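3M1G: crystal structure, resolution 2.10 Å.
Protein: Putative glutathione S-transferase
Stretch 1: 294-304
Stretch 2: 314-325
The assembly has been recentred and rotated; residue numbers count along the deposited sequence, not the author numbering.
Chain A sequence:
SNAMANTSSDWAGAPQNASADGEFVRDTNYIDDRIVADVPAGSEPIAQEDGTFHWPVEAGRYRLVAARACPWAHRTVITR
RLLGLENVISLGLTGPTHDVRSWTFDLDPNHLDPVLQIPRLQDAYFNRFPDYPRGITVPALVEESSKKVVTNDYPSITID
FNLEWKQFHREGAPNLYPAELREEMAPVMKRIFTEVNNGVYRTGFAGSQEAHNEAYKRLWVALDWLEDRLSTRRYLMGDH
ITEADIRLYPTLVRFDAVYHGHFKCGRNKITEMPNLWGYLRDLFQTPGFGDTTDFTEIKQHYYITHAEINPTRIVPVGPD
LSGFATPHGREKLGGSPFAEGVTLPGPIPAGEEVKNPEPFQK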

# COMPACT_ATOMS: atom_id res chain seq x y z
N ASP A 294 -18.50 6.24 3.31
CA ASP A 294 -18.76 5.55 2.05
C ASP A 294 -17.43 5.30 1.33
O ASP A 294 -16.87 6.21 0.70
N PHE A 295 -16.93 4.08 1.46
CA PHE A 295 -15.60 3.76 0.94
C PHE A 295 -15.53 3.83 -0.58
O PHE A 295 -14.50 4.22 -1.13
N THR A 296 -16.63 3.51 -1.26
CA THR A 296 -16.67 3.60 -2.72
C THR A 296 -16.54 5.02 -3.21
O THR A 296 -15.77 5.28 -4.11
N GLU A 297 -17.28 5.96 -2.60
CA GLU A 297 -17.20 7.35 -3.04
C GLU A 297 -15.89 7.96 -2.65
O GLU A 297 -15.35 8.78 -3.39
N ILE A 298 -15.34 7.58 -1.51
CA ILE A 298 -13.98 8.04 -1.14
C ILE A 298 -12.97 7.61 -2.24
O ILE A 298 -12.30 8.46 -2.84
N LYS A 299 -12.90 6.31 -2.54
CA LYS A 299 -11.89 5.80 -3.51
C LYS A 299 -12.11 6.32 -4.92
O LYS A 299 -11.17 6.71 -5.62
N GLN A 300 -13.37 6.34 -5.36
CA GLN A 300 -13.67 6.87 -6.68
C GLN A 300 -13.23 8.33 -6.83
O GLN A 300 -12.66 8.73 -7.86
N HIS A 301 -13.47 9.14 -5.80
CA HIS A 301 -13.15 10.55 -5.92
C HIS A 301 -11.65 10.75 -6.13
O HIS A 301 -11.20 11.42 -7.05
N TYR A 302 -10.85 10.13 -5.29
CA TYR A 302 -9.42 10.40 -5.32
C TYR A 302 -8.80 9.82 -6.58
O TYR A 302 -8.06 10.51 -7.30
N TYR A 303 -9.09 8.55 -6.84
CA TYR A 303 -8.40 7.79 -7.89
C TYR A 303 -8.87 8.19 -9.29
O TYR A 303 -8.09 8.07 -10.25
N ILE A 304 -10.12 8.64 -9.42
CA ILE A 304 -10.65 9.04 -10.74
C ILE A 304 -10.39 10.53 -11.02
O ILE A 304 -9.93 10.90 -12.07
N ILE A 314 -7.89 4.42 -12.89
CA ILE A 314 -8.34 3.13 -12.40
C ILE A 314 -8.41 3.20 -10.89
O ILE A 314 -7.56 3.83 -10.25
N VAL A 315 -9.45 2.60 -10.32
CA VAL A 315 -9.62 2.49 -8.88
C VAL A 315 -9.21 1.08 -8.44
O VAL A 315 -9.78 0.11 -8.91
N PRO A 316 -8.21 0.96 -7.56
CA PRO A 316 -7.83 -0.38 -7.11
C PRO A 316 -8.99 -1.11 -6.45
O PRO A 316 -9.80 -0.48 -5.75
N VAL A 317 -9.05 -2.41 -6.62
CA VAL A 317 -10.07 -3.22 -5.94
C VAL A 317 -9.80 -3.21 -4.43
O VAL A 317 -10.73 -3.12 -3.64
N GLY A 318 -8.53 -3.24 -4.04
CA GLY A 318 -8.17 -3.25 -2.64
C GLY A 318 -8.13 -1.89 -2.00
O GLY A 318 -8.37 -0.87 -2.64
N PRO A 319 -7.79 -1.85 -0.71
CA PRO A 319 -7.49 -2.96 0.16
C PRO A 319 -8.74 -3.72 0.62
O PRO A 319 -9.87 -3.21 0.51
N ASP A 320 -8.53 -4.90 1.17
CA ASP A 320 -9.59 -5.58 1.88
C ASP A 320 -9.96 -4.77 3.13
O ASP A 320 -9.12 -4.49 3.99
N LEU A 321 -11.22 -4.39 3.23
CA LEU A 321 -11.68 -3.51 4.33
C LEU A 321 -12.37 -4.27 5.47
O LEU A 321 -12.85 -3.65 6.46
N SER A 322 -12.43 -5.59 5.36
CA SER A 322 -13.26 -6.37 6.25
C SER A 322 -12.78 -6.25 7.70
O SER A 322 -13.58 -6.40 8.62
N GLY A 323 -11.52 -5.90 7.92
CA GLY A 323 -10.98 -5.69 9.25
C GLY A 323 -11.63 -4.61 10.10
O GLY A 323 -11.53 -4.66 11.31
N PHE A 324 -12.27 -3.63 9.45
CA PHE A 324 -12.91 -2.52 10.14
C PHE A 324 -13.98 -2.99 11.13
O PHE A 324 -14.26 -2.29 12.09
N ALA A 325 -14.54 -4.16 10.88
CA ALA A 325 -15.62 -4.73 11.68
C ALA A 325 -15.15 -5.71 12.77
O ALA A 325 -15.98 -6.23 13.46

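What holds the loop to the helix most firmly? The answer is Lys299, whose CA-to-CB bond points toward the loop and whose chain (m, t, p, t) carries the ammonium group to a bend lined with backbone carbonyls. Lys299 NZ donates to Pro316 O at 2.8 Å and to Gly318 O at 2.9 Å, while Val317 O lies 3.1 Å from Lys299 NZ. One charged group thus binds two carbonyls of the loop, those of Pro316 and Gly318, the second of them, Gly318 O, being the carbonyl of the cis peptide that leads into Pro319.

Do waters extend this polar centre? Water 1 accepts from Lys299 NZ at 2.9 Å and donates to Pro319 O at 2.7 Å, linking the lysine to one more carbonyl. Water 2 donates to Gly318 O at 2.6 Å and makes a weak bond of 3.4 Å with Tyr303 OH, so the tyrosine hydroxyl also reaches the loop through solvent.

How does the loop pack around Tyr303? The ring, chi1 m, offers one face to Pro316, whose CD sits 3.4 Å from the ring centroid and almost on its normal, a close CH-pi contact. Val315, chi1 t, points sideways and fills the neighbouring space: its CG1 lies 3.8 Å from Lys299 CB, and its CG2 is 3.7 Å from Ile304 CG1 and 4.0 Å from Tyr303 CB. The Ile304 side chain (m, t) also starts sideways, but its end comes nearer the loop.

What closes the contact at the start of the helix? Phe295, chi1 m, points toward Leu321 (m, t), whose CD1 lies over one ring face, 3.6 Å from Phe295 CG. Phe324, also m, meets the Phe295 ring obliquely, with the planes at 44° and Phe295 CZ 3.7 Å from Phe324 CE2, so this end is purely apolar across the stretches.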

# COMPACT_ATOMS: atom_id res chain seq x y z
CB ASP A 294 -19.73 6.35 1.18
CG ASP A 294 -20.20 5.58 -0.08
OD1 ASP A 294 -19.38 4.83 -0.63
OD2 ASP A 294 -21.39 5.76 -0.51
CB PHE A 295 -15.14 2.39 1.43
CG PHE A 295 -14.76 2.36 2.88
CD1 PHE A 295 -13.60 2.94 3.32
CD2 PHE A 295 -15.57 1.72 3.81
CE1 PHE A 295 -13.24 2.89 4.65
CE2 PHE A 295 -15.24 1.67 5.12
CZ PHE A 295 -14.05 2.25 5.55
CB THR A 296 -17.95 2.96 -3.29
OG1 THR A 296 -17.96 1.58 -2.91
CG2 THR A 296 -18.02 3.06 -4.84
CB GLU A 297 -18.37 8.18 -2.50
CG GLU A 297 -19.66 7.78 -3.19
CD GLU A 297 -20.81 8.74 -3.03
OE1 GLU A 297 -20.63 9.83 -2.48
OE2 GLU A 297 -21.92 8.39 -3.52
CB ILE A 298 -13.58 7.50 0.25
CG1 ILE A 298 -14.39 8.19 1.36
CG2 ILE A 298 -12.04 7.61 0.52
CD1 ILE A 298 -14.33 7.47 2.70
CB LYS A 299 -11.87 4.27 -3.52
CG LYS A 299 -11.37 3.63 -2.21
CD LYS A 299 -11.59 2.12 -2.20
CE LYS A 299 -10.66 1.37 -3.18
NZ LYS A 299 -11.08 -0.05 -3.31
CB GLN A 300 -15.15 6.72 -7.00
CG GLN A 300 -15.49 5.26 -7.29
CD GLN A 300 -16.94 5.09 -7.65
OE1 GLN A 300 -17.70 6.01 -7.53
NE2 GLN A 300 -17.32 3.92 -8.11
CB HIS A 301 -13.58 11.35 -4.71
CG HIS A 301 -13.03 12.74 -4.71
ND1 HIS A 301 -13.53 13.73 -5.53
CD2 HIS A 301 -11.96 13.28 -4.07
CE1 HIS A 301 -12.79 14.82 -5.39
NE2 HIS A 301 -11.84 14.58 -4.51
CB TYR A 302 -8.76 9.83 -4.07
CG TYR A 302 -8.93 10.68 -2.86
CD1 TYR A 302 -10.04 10.55 -2.04
CD2 TYR A 302 -7.99 11.65 -2.53
CE1 TYR A 302 -10.21 11.33 -0.92
CE2 TYR A 302 -8.13 12.46 -1.41
CZ TYR A 302 -9.28 12.30 -0.61
OH TYR A 302 -9.44 13.07 0.53
CB TYR A 303 -8.55 6.26 -7.70
CG TYR A 303 -7.63 5.67 -6.67
CD1 TYR A 303 -6.29 5.39 -6.97
CD2 TYR A 303 -8.07 5.39 -5.37
CE1 TYR A 303 -5.43 4.81 -6.00
CE2 TYR A 303 -7.21 4.81 -4.41
CZ TYR A 303 -5.89 4.54 -4.75
OH TYR A 303 -5.03 3.99 -3.84
CB ILE A 304 -12.15 8.74 -10.89
CG1 ILE A 304 -12.36 7.22 -10.86
CG2 ILE A 304 -12.71 9.33 -12.21
CD1 ILE A 304 -13.85 6.82 -10.84
CB ILE A 314 -7.42 2.05 -12.93
CG1 ILE A 314 -7.71 1.90 -14.43
CG2 ILE A 314 -7.61 0.69 -12.20
CD1 ILE A 314 -6.76 1.06 -15.11
CB VAL A 315 -11.09 2.75 -8.47
CG1 VAL A 315 -11.25 2.79 -6.92
CG2 VAL A 315 -11.63 4.07 -9.09
CB PRO A 316 -6.72 -0.11 -6.06
CG PRO A 316 -6.27 1.29 -6.27
CD PRO A 316 -7.46 2.02 -6.86
CB VAL A 317 -10.15 -4.67 -6.47
CG1 VAL A 317 -11.29 -5.46 -5.72
CG2 VAL A 317 -10.44 -4.62 -7.96
CB PRO A 319 -6.84 -2.29 1.38
CG PRO A 319 -7.55 -0.97 1.44
CD PRO A 319 -7.70 -0.56 0.00
CB ASP A 320 -9.14 -6.97 2.26
CG ASP A 320 -10.11 -7.67 3.23
OD1 ASP A 320 -11.30 -7.41 3.20
OD2 ASP A 320 -9.62 -8.50 4.03
CB LEU A 321 -12.66 -2.48 3.75
CG LEU A 321 -12.12 -1.50 2.70
CD1 LEU A 321 -13.29 -0.75 1.99
CD2 LEU A 321 -11.10 -0.54 3.32
CB SER A 322 -13.33 -7.84 5.78
OG SER A 322 -12.07 -8.45 5.94
CB PHE A 324 -13.55 -1.52 9.14
CG PHE A 324 -12.62 -0.43 8.69
CD1 PHE A 324 -12.33 0.64 9.49
CD2 PHE A 324 -11.99 -0.53 7.47
CE1 PHE A 324 -11.48 1.64 9.06
CE2 PHE A 324 -11.11 0.48 7.04
CZ PHE A 324 -10.87 1.54 7.82
CB ALA A 325 -16.66 -5.47 10.75
O HOH W 1 -11.22 -1.14 -0.65
O HOH W 2 -6.85 1.27 -2.81